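Local coordinates for protein glucokinase (Leishmania braziliensis MHOM/BR/75/M2904, PDB 6EDI) that probably phosphorylates D-glucose with ATP as phosphate donor, as a glucokinase of the actin-like ATPase clan, and is dimeric in this open-conformation crystal, at residues 200-206 against 341-347; 159-163 against 229-233; 288-292 against 316-321. The contacts are given in a common frame with arbitrary orientation. Residue numbers count along the deposited sequence, not the author numbering.

Contact 1: residues 200-206 against 341-347; sequences IGRGRCM and FLPLTCV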
ATOM      1  N   ILE A 200      11.026   7.804  12.761  1.00 24.36           N
ATOM      2  CA  ILE A 200      10.172   7.873  11.569  1.00 24.51           C
ATOM      3  C   ILE A 200       8.896   8.606  11.949  1.00 27.58           C
ATOM      4  O   ILE A 200       8.224   9.198  11.106  1.00 27.11           O
ATOM      5  CB  ILE A 200       9.805   6.494  10.983  1.00 25.05           C
ATOM      6  CG1 ILE A 200       9.147   5.599  12.037  1.00 27.20           C
ATOM      7  CG2 ILE A 200      11.037   5.811  10.388  1.00 24.82           C
ATOM      8  CD1 ILE A 200       8.421   4.397  11.424  1.00 32.46           C
ATOM      9  N   GLY A 201       8.569   8.573  13.236  1.00 27.39           N
ATOM     10  CA  GLY A 201       7.393   9.275  13.730  1.00 28.96           C
ATOM     11  C   GLY A 201       6.098   8.518  13.508  1.00 25.44           C
ATOM     12  O   GLY A 201       6.104   7.402  12.989  1.00 25.06           O
ATOM     13  N   ARG A 202       4.983   9.121  13.924  1.00 23.10           N
ATOM     14  CA  ARG A 202       3.663   8.502  13.781  1.00 29.70           C
ATOM     15  C   ARG A 202       3.011   8.831  12.438  1.00 30.50           C
ATOM     16  O   ARG A 202       2.139   9.709  12.339  1.00 29.97           O
ATOM     17  CB  ARG A 202       2.737   8.927  14.920  1.00 32.88           C
ATOM     18  CG  ARG A 202       3.284   8.584  16.287  1.00 35.53           C
ATOM     19  CD  ARG A 202       2.316   7.720  17.068  1.00 43.64           C
ATOM     20  NE  ARG A 202       2.935   7.210  18.286  1.00 44.71           N
ATOM     21  CZ  ARG A 202       2.595   7.587  19.509  1.00 52.14           C
ATOM     22  NH1 ARG A 202       1.613   8.462  19.688  1.00 55.57           N
ATOM     23  NH2 ARG A 202       3.225   7.069  20.555  1.00 52.46           N
ATOM     24  N   GLY A 203       3.441   8.110  11.409  1.00 26.46           N
ATOM     25  CA  GLY A 203       2.902   8.261  10.072  1.00 26.34           C
ATOM     26  C   GLY A 203       3.500   7.204   9.172  1.00 24.91           C
ATOM     27  O   GLY A 203       4.320   6.384   9.614  1.00 25.38           O
ATOM     28  N   ARG A 204       3.101   7.199   7.909  1.00 25.97           N
ATOM     29  CA  ARG A 204       3.628   6.192   7.007  1.00 23.84           C
ATOM     30  C   ARG A 204       5.074   6.466   6.681  1.00 25.22           C
ATOM     31  O   ARG A 204       5.497   7.617   6.534  1.00 26.12           O
ATOM     32  CB  ARG A 204       2.841   6.132   5.699  1.00 23.20           C
ATOM     33  CG  ARG A 204       1.521   5.390   5.791  1.00 24.56           C
ATOM     34  CD  ARG A 204       0.731   5.548   4.502  1.00 24.50           C
ATOM     35  NE  ARG A 204      -0.514   4.789   4.542  1.00 23.53           N
ATOM     36  CZ  ARG A 204      -1.435   4.860   3.595  1.00 22.10           C
ATOM     37  NH1 ARG A 204      -1.218   5.647   2.551  1.00 21.05           N
ATOM     38  NH2 ARG A 204      -2.547   4.139   3.680  1.00 27.78           N
ATOM     39  N   CYS A 205       5.820   5.380   6.539  1.00 26.79           N
ATOM     40  CA  CYS A 205       7.181   5.436   6.046  1.00 22.01           C
ATOM     41  C   CYS A 205       7.275   4.570   4.782  1.00 23.59           C
ATOM     42  O   CYS A 205       7.057   3.355   4.824  1.00 27.05           O
ATOM     43  CB  CYS A 205       8.136   4.933   7.127  1.00 20.54           C
ATOM     44  SG  CYS A 205       9.833   4.868   6.585  1.00 25.17           S
ATOM     45  N   MET A 206       7.584   5.195   3.655  1.00 22.55           N
ATOM     46  CA  MET A 206       7.792   4.467   2.407  1.00 21.93           C
ATOM     47  C   MET A 206       9.265   4.095   2.284  1.00 23.90           C
ATOM     48  O   MET A 206      10.144   4.958   2.373  1.00 24.85           O
ATOM     49  CB  MET A 206       7.329   5.310   1.208  1.00 23.77           C
ATOM     50  CG  MET A 206       7.575   4.650  -0.134  1.00 24.52           C
ATOM     51  SD  MET A 206       6.565   3.182  -0.351  1.00 26.64           S
ATOM     52  CE  MET A 206       7.617   2.276  -1.482  1.00 24.69           C
ATOM     53  N   PHE A 341       1.077   7.071  -1.588  1.00 19.79           N
ATOM     54  CA  PHE A 341       0.963   6.743  -0.176  1.00 20.44           C
ATOM     55  C   PHE A 341       0.934   7.939   0.789  1.00 21.27           C
ATOM     56  O   PHE A 341       0.658   7.768   2.004  1.00 19.08           O
ATOM     57  CB  PHE A 341       2.141   5.830   0.192  1.00 20.77           C
ATOM     58  CG  PHE A 341       2.165   4.537  -0.564  1.00 20.34           C
ATOM     59  CD1 PHE A 341       1.094   3.655  -0.475  1.00 20.37           C
ATOM     60  CD2 PHE A 341       3.277   4.180  -1.336  1.00 20.84           C
ATOM     61  CE1 PHE A 341       1.108   2.434  -1.139  1.00 20.61           C
ATOM     62  CE2 PHE A 341       3.309   2.959  -2.023  1.00 22.92           C
ATOM     63  CZ  PHE A 341       2.219   2.085  -1.936  1.00 25.28           C
ATOM     64  N   LEU A 342       1.239   9.133   0.268  1.00 21.54           N
ATOM     65  CA  LEU A 342       1.385  10.364   1.089  1.00 23.61           C
ATOM     66  C   LEU A 342       2.079  10.112   2.443  1.00 19.84           C
ATOM     67  O   LEU A 342       1.517  10.364   3.512  1.00 20.42           O
ATOM     68  CB  LEU A 342       0.042  11.102   1.251  1.00 21.92           C
ATOM     69  CG  LEU A 342      -0.600  11.618  -0.032  1.00 23.09           C
ATOM     70  CD1 LEU A 342      -2.002  12.203   0.233  1.00 31.14           C
ATOM     71  CD2 LEU A 342       0.284  12.669  -0.707  1.00 25.86           C
ATOM     72  N   PRO A 343       3.330   9.615   2.396  1.00 23.19           N
ATOM     73  CA  PRO A 343       4.023   9.187   3.608  1.00 18.52           C
ATOM     74  C   PRO A 343       4.564  10.366   4.403  1.00 20.69           C
ATOM     75  O   PRO A 343       4.878  11.405   3.831  1.00 23.37           O
ATOM     76  CB  PRO A 343       5.189   8.327   3.059  1.00 22.31           C
ATOM     77  CG  PRO A 343       5.480   8.915   1.701  1.00 23.82           C
ATOM     78  CD  PRO A 343       4.111   9.334   1.176  1.00 21.08           C
ATOM     79  N   LEU A 344       4.671  10.194   5.718  1.00 19.60           N
ATOM     80  CA  LEU A 344       5.368  11.158   6.571  1.00 21.59           C
ATOM     81  C   LEU A 344       6.846  11.178   6.196  1.00 23.89           C
ATOM     82  O   LEU A 344       7.483  12.236   6.113  1.00 23.31           O
ATOM     83  CB  LEU A 344       5.217  10.752   8.049  1.00 22.27           C
ATOM     84  CG  LEU A 344       5.794  11.668   9.130  1.00 20.53           C
ATOM     85  CD1 LEU A 344       5.345  13.118   8.910  1.00 26.75           C
ATOM     86  CD2 LEU A 344       5.448  11.169  10.550  1.00 24.92           C
ATOM     87  N   THR A 345       7.385   9.988   5.970  1.00 23.91           N
ATOM     88  CA  THR A 345       8.792   9.852   5.644  1.00 21.67           C
ATOM     89  C   THR A 345       8.975   8.924   4.461  1.00 23.81           C
ATOM     90  O   THR A 345       8.133   8.060   4.171  1.00 24.72           O
ATOM     91  CB  THR A 345       9.605   9.297   6.825  1.00 24.58           C
ATOM     92  OG1 THR A 345       9.106   8.000   7.168  1.00 24.93           O
ATOM     93  CG2 THR A 345       9.525  10.229   8.045  1.00 23.16           C
ATOM     94  N   CYS A 346      10.087   9.100   3.772  1.00 26.17           N
ATOM     95  CA  CYS A 346      10.496   8.142   2.767  1.00 22.04           C
ATOM     96  C   CYS A 346      11.952   7.841   3.038  1.00 24.96           C
ATOM     97  O   CYS A 346      12.749   8.758   3.219  1.00 26.76           O
ATOM     98  CB  CYS A 346      10.336   8.711   1.365  1.00 24.70           C
ATOM     99  SG  CYS A 346      11.012   7.662   0.076  1.00 23.36           S
ATOM    100  N   VAL A 347      12.276   6.556   3.090  1.00 21.74           N
ATOM    101  CA  VAL A 347      13.624   6.110   3.425  1.00 21.06           C
ATOM    102  C   VAL A 347      14.288   5.430   2.238  1.00 24.61           C
ATOM    103  O   VAL A 347      13.733   4.501   1.637  1.00 24.23           O
ATOM    104  CB  VAL A 347      13.599   5.127   4.590  1.00 22.58           C
ATOM    105  CG1 VAL A 347      14.970   4.441   4.728  1.00 27.12           C
ATOM    106  CG2 VAL A 347      13.201   5.829   5.880  1.00 20.30           C
TER
HETATM  107  O   HOH W   1       7.131   7.857   9.007  1.00 22.94           O

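Contact 2: residues 159-163 against 229-233; sequences EAGAY and IVLAL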
ATOM      1  N   GLU A 159      10.204  -6.274   3.475  1.00 21.65           N
ATOM      2  CA  GLU A 159       9.247  -6.161   4.575  1.00 25.22           C
ATOM      3  C   GLU A 159      10.028  -6.227   5.880  1.00 26.04           C
ATOM      4  O   GLU A 159       9.875  -5.374   6.771  1.00 25.33           O
ATOM      5  CB  GLU A 159       8.208  -7.278   4.474  1.00 26.85           C
ATOM      6  CG  GLU A 159       7.222  -7.358   5.628  1.00 31.45           C
ATOM      7  CD  GLU A 159       6.318  -8.567   5.522  1.00 33.18           C
ATOM      8  OE1 GLU A 159       6.580  -9.421   4.648  1.00 31.57           O
ATOM      9  OE2 GLU A 159       5.358  -8.664   6.321  1.00 31.51           O
ATOM     10  N   ALA A 160      10.916  -7.214   5.972  1.00 25.01           N
ATOM     11  CA  ALA A 160      11.754  -7.339   7.152  1.00 26.05           C
ATOM     12  C   ALA A 160      12.647  -6.109   7.318  1.00 22.48           C
ATOM     13  O   ALA A 160      12.864  -5.658   8.429  1.00 23.28           O
ATOM     14  CB  ALA A 160      12.568  -8.622   7.122  1.00 24.63           C
ATOM     15  N   GLY A 161      13.148  -5.555   6.218  1.00 25.74           N
ATOM     16  CA  GLY A 161      14.011  -4.374   6.294  1.00 26.40           C
ATOM     17  C   GLY A 161      13.297  -3.165   6.872  1.00 26.10           C
ATOM     18  O   GLY A 161      13.839  -2.413   7.705  1.00 23.14           O
ATOM     19  N   ALA A 162      12.064  -2.982   6.426  1.00 25.35           N
ATOM     20  CA  ALA A 162      11.204  -1.925   6.942  1.00 23.71           C
ATOM     21  C   ALA A 162      10.942  -2.101   8.437  1.00 22.26           C
ATOM     22  O   ALA A 162      10.991  -1.126   9.201  1.00 22.20           O
ATOM     23  CB  ALA A 162       9.909  -1.879   6.164  1.00 22.77           C
ATOM     24  N   TYR A 163      10.665  -3.329   8.866  1.00 22.25           N
ATOM     25  CA  TYR A 163      10.526  -3.569  10.308  1.00 25.35           C
ATOM     26  C   TYR A 163      11.824  -3.213  11.055  1.00 25.03           C
ATOM     27  O   TYR A 163      11.801  -2.798  12.221  1.00 24.26           O
ATOM     28  CB  TYR A 163      10.088  -5.009  10.602  1.00 23.39           C
ATOM     29  CG  TYR A 163       8.602  -5.248  10.491  1.00 24.05           C
ATOM     30  CD1 TYR A 163       7.716  -4.633  11.369  1.00 27.15           C
ATOM     31  CD2 TYR A 163       8.082  -6.107   9.526  1.00 23.35           C
ATOM     32  CE1 TYR A 163       6.344  -4.838  11.266  1.00 28.02           C
ATOM     33  CE2 TYR A 163       6.708  -6.331   9.421  1.00 25.24           C
ATOM     34  CZ  TYR A 163       5.847  -5.685  10.300  1.00 27.55           C
ATOM     35  OH  TYR A 163       4.483  -5.881  10.211  1.00 25.88           O
ATOM     36  N   ILE A 229       2.119  -1.537  10.758  1.00 24.02           N
ATOM     37  CA  ILE A 229       2.171  -2.807  10.056  1.00 23.08           C
ATOM     38  C   ILE A 229       2.914  -2.556   8.760  1.00 24.73           C
ATOM     39  O   ILE A 229       2.757  -1.508   8.144  1.00 23.85           O
ATOM     40  CB  ILE A 229       0.758  -3.408   9.797  1.00 25.96           C
ATOM     41  CG1 ILE A 229       0.859  -4.759   9.080  1.00 26.05           C
ATOM     42  CG2 ILE A 229      -0.155  -2.417   9.038  1.00 27.82           C
ATOM     43  CD1 ILE A 229      -0.421  -5.591   9.157  1.00 23.10           C
ATOM     44  N   VAL A 230       3.763  -3.492   8.369  1.00 24.86           N
ATOM     45  CA  VAL A 230       4.495  -3.332   7.122  1.00 21.89           C
ATOM     46  C   VAL A 230       3.820  -4.118   6.006  1.00 24.78           C
ATOM     47  O   VAL A 230       3.372  -5.251   6.205  1.00 23.39           O
ATOM     48  CB  VAL A 230       5.965  -3.766   7.246  1.00 23.30           C
ATOM     49  CG1 VAL A 230       6.641  -3.731   5.866  1.00 21.30           C
ATOM     50  CG2 VAL A 230       6.707  -2.866   8.239  1.00 23.30           C
ATOM     51  N   LEU A 231       3.732  -3.501   4.833  1.00 21.41           N
ATOM     52  CA  LEU A 231       3.237  -4.185   3.660  1.00 22.00           C
ATOM     53  C   LEU A 231       4.403  -4.311   2.709  1.00 23.72           C
ATOM     54  O   LEU A 231       5.043  -3.304   2.384  1.00 22.92           O
ATOM     55  CB  LEU A 231       2.114  -3.392   2.986  1.00 25.67           C
ATOM     56  CG  LEU A 231       0.709  -3.517   3.583  1.00 26.57           C
ATOM     57  CD1 LEU A 231       0.642  -2.821   4.934  1.00 25.86           C
ATOM     58  CD2 LEU A 231      -0.371  -2.958   2.652  1.00 26.02           C
ATOM     59  N   ALA A 232       4.674  -5.547   2.299  1.00 25.40           N
ATOM     60  CA  ALA A 232       5.602  -5.876   1.211  1.00 27.89           C
ATOM     61  C   ALA A 232       5.041  -5.292  -0.091  1.00 25.77           C
ATOM     62  O   ALA A 232       3.831  -5.346  -0.312  1.00 22.25           O
ATOM     63  CB  ALA A 232       5.721  -7.394   1.085  1.00 25.98           C
ATOM     64  N   LEU A 233       5.907  -4.761  -0.955  1.00 24.09           N
ATOM     65  CA  LEU A 233       5.463  -4.114  -2.198  1.00 25.59           C
ATOM     66  C   LEU A 233       6.319  -4.486  -3.413  1.00 25.27           C
ATOM     67  O   LEU A 233       7.415  -5.028  -3.270  1.00 23.68           O
ATOM     68  CB  LEU A 233       5.481  -2.596  -2.028  1.00 24.01           C
ATOM     69  CG  LEU A 233       4.560  -1.961  -0.988  1.00 26.14           C
ATOM     70  CD1 LEU A 233       4.843  -0.480  -0.877  1.00 24.82           C
ATOM     71  CD2 LEU A 233       3.102  -2.190  -1.366  1.00 22.23           C
TER

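Contact 3: residues 288-292 against 316-321; sequences YAYAK and DTAAIA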
ATOM      1  N   TYR A 288      25.897   4.364 -18.003  1.00 31.65           N
ATOM      2  CA  TYR A 288      27.275   4.678 -18.351  1.00 39.18           C
ATOM      3  C   TYR A 288      27.481   4.668 -19.860  1.00 33.69           C
ATOM      4  O   TYR A 288      27.991   5.631 -20.429  1.00 36.14           O
ATOM      5  CB  TYR A 288      28.241   3.703 -17.682  1.00 34.16           C
ATOM      6  CG  TYR A 288      29.688   4.096 -17.882  1.00 41.30           C
ATOM      7  CD1 TYR A 288      30.198   5.251 -17.297  1.00 40.53           C
ATOM      8  CD2 TYR A 288      30.538   3.323 -18.659  1.00 45.45           C
ATOM      9  CE1 TYR A 288      31.524   5.620 -17.475  1.00 45.39           C
ATOM     10  CE2 TYR A 288      31.863   3.682 -18.842  1.00 45.22           C
ATOM     11  CZ  TYR A 288      32.350   4.830 -18.250  1.00 47.24           C
ATOM     12  OH  TYR A 288      33.675   5.182 -18.440  1.00 49.76           O
ATOM     13  N   ALA A 289      27.082   3.577 -20.499  1.00 36.05           N
ATOM     14  CA  ALA A 289      27.119   3.495 -21.953  1.00 38.12           C
ATOM     15  C   ALA A 289      26.359   4.669 -22.555  1.00 41.73           C
ATOM     16  O   ALA A 289      26.902   5.413 -23.375  1.00 43.93           O
ATOM     17  CB  ALA A 289      26.549   2.179 -22.427  1.00 41.98           C
ATOM     18  N   TYR A 290      25.118   4.857 -22.111  1.00 37.50           N
ATOM     19  CA  TYR A 290      24.255   5.908 -22.638  1.00 35.40           C
ATOM     20  C   TYR A 290      24.911   7.289 -22.572  1.00 37.85           C
ATOM     21  O   TYR A 290      24.723   8.108 -23.467  1.00 40.00           O
ATOM     22  CB  TYR A 290      22.896   5.897 -21.915  1.00 34.65           C
ATOM     23  CG  TYR A 290      21.837   6.814 -22.513  1.00 34.25           C
ATOM     24  CD1 TYR A 290      21.054   6.402 -23.588  1.00 35.45           C
ATOM     25  CD2 TYR A 290      21.599   8.076 -21.981  1.00 35.93           C
ATOM     26  CE1 TYR A 290      20.078   7.232 -24.125  1.00 32.36           C
ATOM     27  CE2 TYR A 290      20.628   8.907 -22.509  1.00 32.33           C
ATOM     28  CZ  TYR A 290      19.876   8.478 -23.581  1.00 34.81           C
ATOM     29  OH  TYR A 290      18.911   9.300 -24.109  1.00 34.47           O
ATOM     30  N   ALA A 291      25.696   7.547 -21.529  1.00 36.81           N
ATOM     31  CA  ALA A 291      26.296   8.877 -21.360  1.00 35.28           C
ATOM     32  C   ALA A 291      27.580   9.047 -22.177  1.00 39.70           C
ATOM     33  O   ALA A 291      27.963  10.167 -22.513  1.00 45.83           O
ATOM     34  CB  ALA A 291      26.560   9.172 -19.897  1.00 34.26           C
ATOM     35  N   LYS A 292      28.261   7.942 -22.454  1.00 42.96           N
ATOM     36  CA  LYS A 292      29.502   7.991 -23.235  1.00 48.01           C
ATOM     37  C   LYS A 292      29.211   8.091 -24.722  1.00 50.59           C
ATOM     38  O   LYS A 292      29.693   8.994 -25.414  1.00 54.07           O
ATOM     39  CB  LYS A 292      30.374   6.760 -22.965  1.00 48.92           C
ATOM     40  CG  LYS A 292      31.536   7.042 -22.021  1.00 51.52           C
ATOM     41  CD  LYS A 292      32.609   5.953 -22.069  1.00 55.03           C
ATOM     42  CE  LYS A 292      33.351   5.938 -23.397  1.00 58.74           C
ATOM     43  NZ  LYS A 292      34.519   5.006 -23.378  1.00 59.67           N
ATOM     44  N   ASP A 316      36.002  10.446 -14.612  1.00 55.69           N
ATOM     45  CA  ASP A 316      35.088  10.065 -15.689  1.00 47.47           C
ATOM     46  C   ASP A 316      33.756  10.814 -15.645  1.00 49.69           C
ATOM     47  O   ASP A 316      32.893  10.543 -14.807  1.00 47.81           O
ATOM     48  CB  ASP A 316      34.873   8.548 -15.629  1.00 48.38           C
ATOM     49  CG  ASP A 316      34.270   7.980 -16.888  1.00 45.96           C
ATOM     50  OD1 ASP A 316      33.341   8.602 -17.456  1.00 44.92           O
ATOM     51  OD2 ASP A 316      34.718   6.885 -17.292  1.00 43.71           O
ATOM     52  N   THR A 317      33.610  11.758 -16.568  1.00 50.04           N
ATOM     53  CA  THR A 317      32.447  12.634 -16.633  1.00 48.85           C
ATOM     54  C   THR A 317      31.164  11.830 -16.916  1.00 45.61           C
ATOM     55  O   THR A 317      30.064  12.199 -16.479  1.00 43.97           O
ATOM     56  CB  THR A 317      32.682  13.749 -17.694  1.00 46.27           C
ATOM     57  OG1 THR A 317      31.970  14.935 -17.331  1.00 53.84           O
ATOM     58  CG2 THR A 317      32.269  13.298 -19.092  1.00 45.68           C
ATOM     59  N   ALA A 318      31.314  10.715 -17.625  1.00 44.11           N
ATOM     60  CA  ALA A 318      30.177   9.874 -17.974  1.00 42.98           C
ATOM     61  C   ALA A 318      29.718   9.027 -16.789  1.00 45.76           C
ATOM     62  O   ALA A 318      28.517   8.804 -16.601  1.00 38.26           O
ATOM     63  CB  ALA A 318      30.514   9.001 -19.156  1.00 42.09           C
ATOM     64  N   ALA A 319      30.675   8.540 -15.999  1.00 41.59           N
ATOM     65  CA  ALA A 319      30.335   7.790 -14.796  1.00 41.51           C
ATOM     66  C   ALA A 319      29.547   8.683 -13.840  1.00 42.03           C
ATOM     67  O   ALA A 319      28.614   8.226 -13.175  1.00 39.48           O
ATOM     68  CB  ALA A 319      31.587   7.255 -14.120  1.00 41.65           C
ATOM     69  N   ILE A 320      29.934   9.956 -13.771  1.00 38.67           N
ATOM     70  CA  ILE A 320      29.260  10.915 -12.906  1.00 42.50           C
ATOM     71  C   ILE A 320      27.833  11.162 -13.379  1.00 39.71           C
ATOM     72  O   ILE A 320      26.911  11.208 -12.577  1.00 37.96           O
ATOM     73  CB  ILE A 320      30.009  12.254 -12.843  1.00 39.53           C
ATOM     74  CG1 ILE A 320      31.464  12.028 -12.422  1.00 42.40           C
ATOM     75  CG2 ILE A 320      29.311  13.217 -11.894  1.00 41.98           C
ATOM     76  CD1 ILE A 320      32.234  13.296 -12.124  1.00 44.17           C
ATOM     77  N   ALA A 321      27.664  11.319 -14.687  1.00 40.07           N
ATOM     78  CA  ALA A 321      26.343  11.541 -15.259  1.00 38.57           C
ATOM     79  C   ALA A 321      25.479  10.298 -15.065  1.00 36.80           C
ATOM     80  O   ALA A 321      24.292  10.402 -14.775  1.00 36.04           O
ATOM     81  CB  ALA A 321      26.449  11.886 -16.744  1.00 33.56           C
TER

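Contact 1: residues 200-206 against 341-347
This is a parallel beta pairing buried in a six-stranded mixed sheet, at the N-terminal ends of strands 205-210 and 345-348. Two bridges define the register: C205 with T345 (CA-CA 4.7 Å) and M206 with C346 (CA-CA 4.6 Å). The hydrogen-bond ladder steps from T345 N to R204 O (3.1 Å), M206 N to T345 O (3.0 Å) and V347 N to M206 O (2.8 Å), with N-H...O angles of 163-168°. Ahead of the pairing, an ideal CB on G203 would lie 2.7 Å from L344 CB, a clash glycine avoids. Water 1 joins I200 O (2.7 Å) to T345 OG1 (2.7 Å). Beside this start R204 NH1 donates to the carbonyl O of F341 (2.9 Å), the last residue of helix 317-341, and M206 SD sits 4.5 Å from the F341 ring centroid, an oblique Met-aromatic contact. Strand 214-222 flanks 205-210, strand 389-393 flanks 345-348, helix 187-190 packs on L344 and T345, and R204 NH2 bonds A232 O of the second subunit.

Contact 2: residues 159-163 against 229-233
Helix segment 159-163 runs roughly antiparallel to strand segment 229-233: the N-to-C directions differ by 148° and the axes approach to 8.0 Å. The CA atoms come nearest at E159 and A232, 5.0 Å apart. V230 points its CA-to-CB bond toward the helix and buries 105 Å² there. Its CG1 meets A162 CB at 3.8 Å and E159 CG at 3.7 Å, while its CG2 lies 3.4 Å from the Y163 ring centroid and only 4° off the ring normal, a CH-pi contact over the ring face. The same tyrosine reaches the strand backbone: V230 N donates to Y163 OH at 3.1 Å with an angle of 171°. E159 OE1 accepts from N156 N, at the end of strand 152-156 just before the helix. Strand 227-233 is an outermost strand of its sheet within this chain; helix 157-170, which follows strand 152-156 of the other six-stranded sheet, packs on it, so the contact ties the two sheets together, consistent with the two-domain actin-like ATPase fold.

Contact 3: residues 288-292 against 316-321
Alanine methyls form the apolar centre of this helix-helix contact: A291 CB lies 4.0 Å from A318 CB and 4.2 Å from A321 CB. Such small side chains allow close approach, with A291 and A318 CA atoms 5.2 Å apart and the segment axes 8.2 Å apart at an angle of 126° between their N-to-C directions. One turn apart on their helix, K292 and Y288 extend the contact. K292 CG touches A318 CB at 3.6 Å, and the Y288 ring carries the packing outward, its CE1 at 3.9 Å from A318 CB and 3.7 Å from A319 CB, with A319 N at the ring edge. The tyrosine ends at the polar edge of the contact, where its OH donates to D316 OD2 across a very short 2.3 Å. D316 is the N-cap of helix 317-341: its OD1 accepts from A319 N at 3.0 Å and, weakly, from A318 N at 2.9 Å. One carboxylate thus caps its own helix and holds the tyrosine of helix 281-292. Helix 304-313 packs against Y288, D316 and A319 through V307 and L310, while helix 245-259 lies against Y290, whose ring meets that of Y250 edge-to-face.

How the contacts relate
From the N terminus, helix 157-170 opens contact 2, and the chain then passes through 200-206 before strand 227-233 closes it. Contact 1, opened at 200-206, closes only at 341-347, so these two loops cross. Contact 3 opens and closes after contact 2, nested inside the loop of contact 1; its helix 317-341 is followed, after a short turn, by strand 345-348. Contacts 1 and 2 share one sheet and touch, F341 CZ lying 3.8 Å from L233 CD1; both also reach the second subunit. Contact 3 stands apart, its centre about 33 Å from that of contact 1 and 34 Å from that of contact 2, tying helices at the periphery.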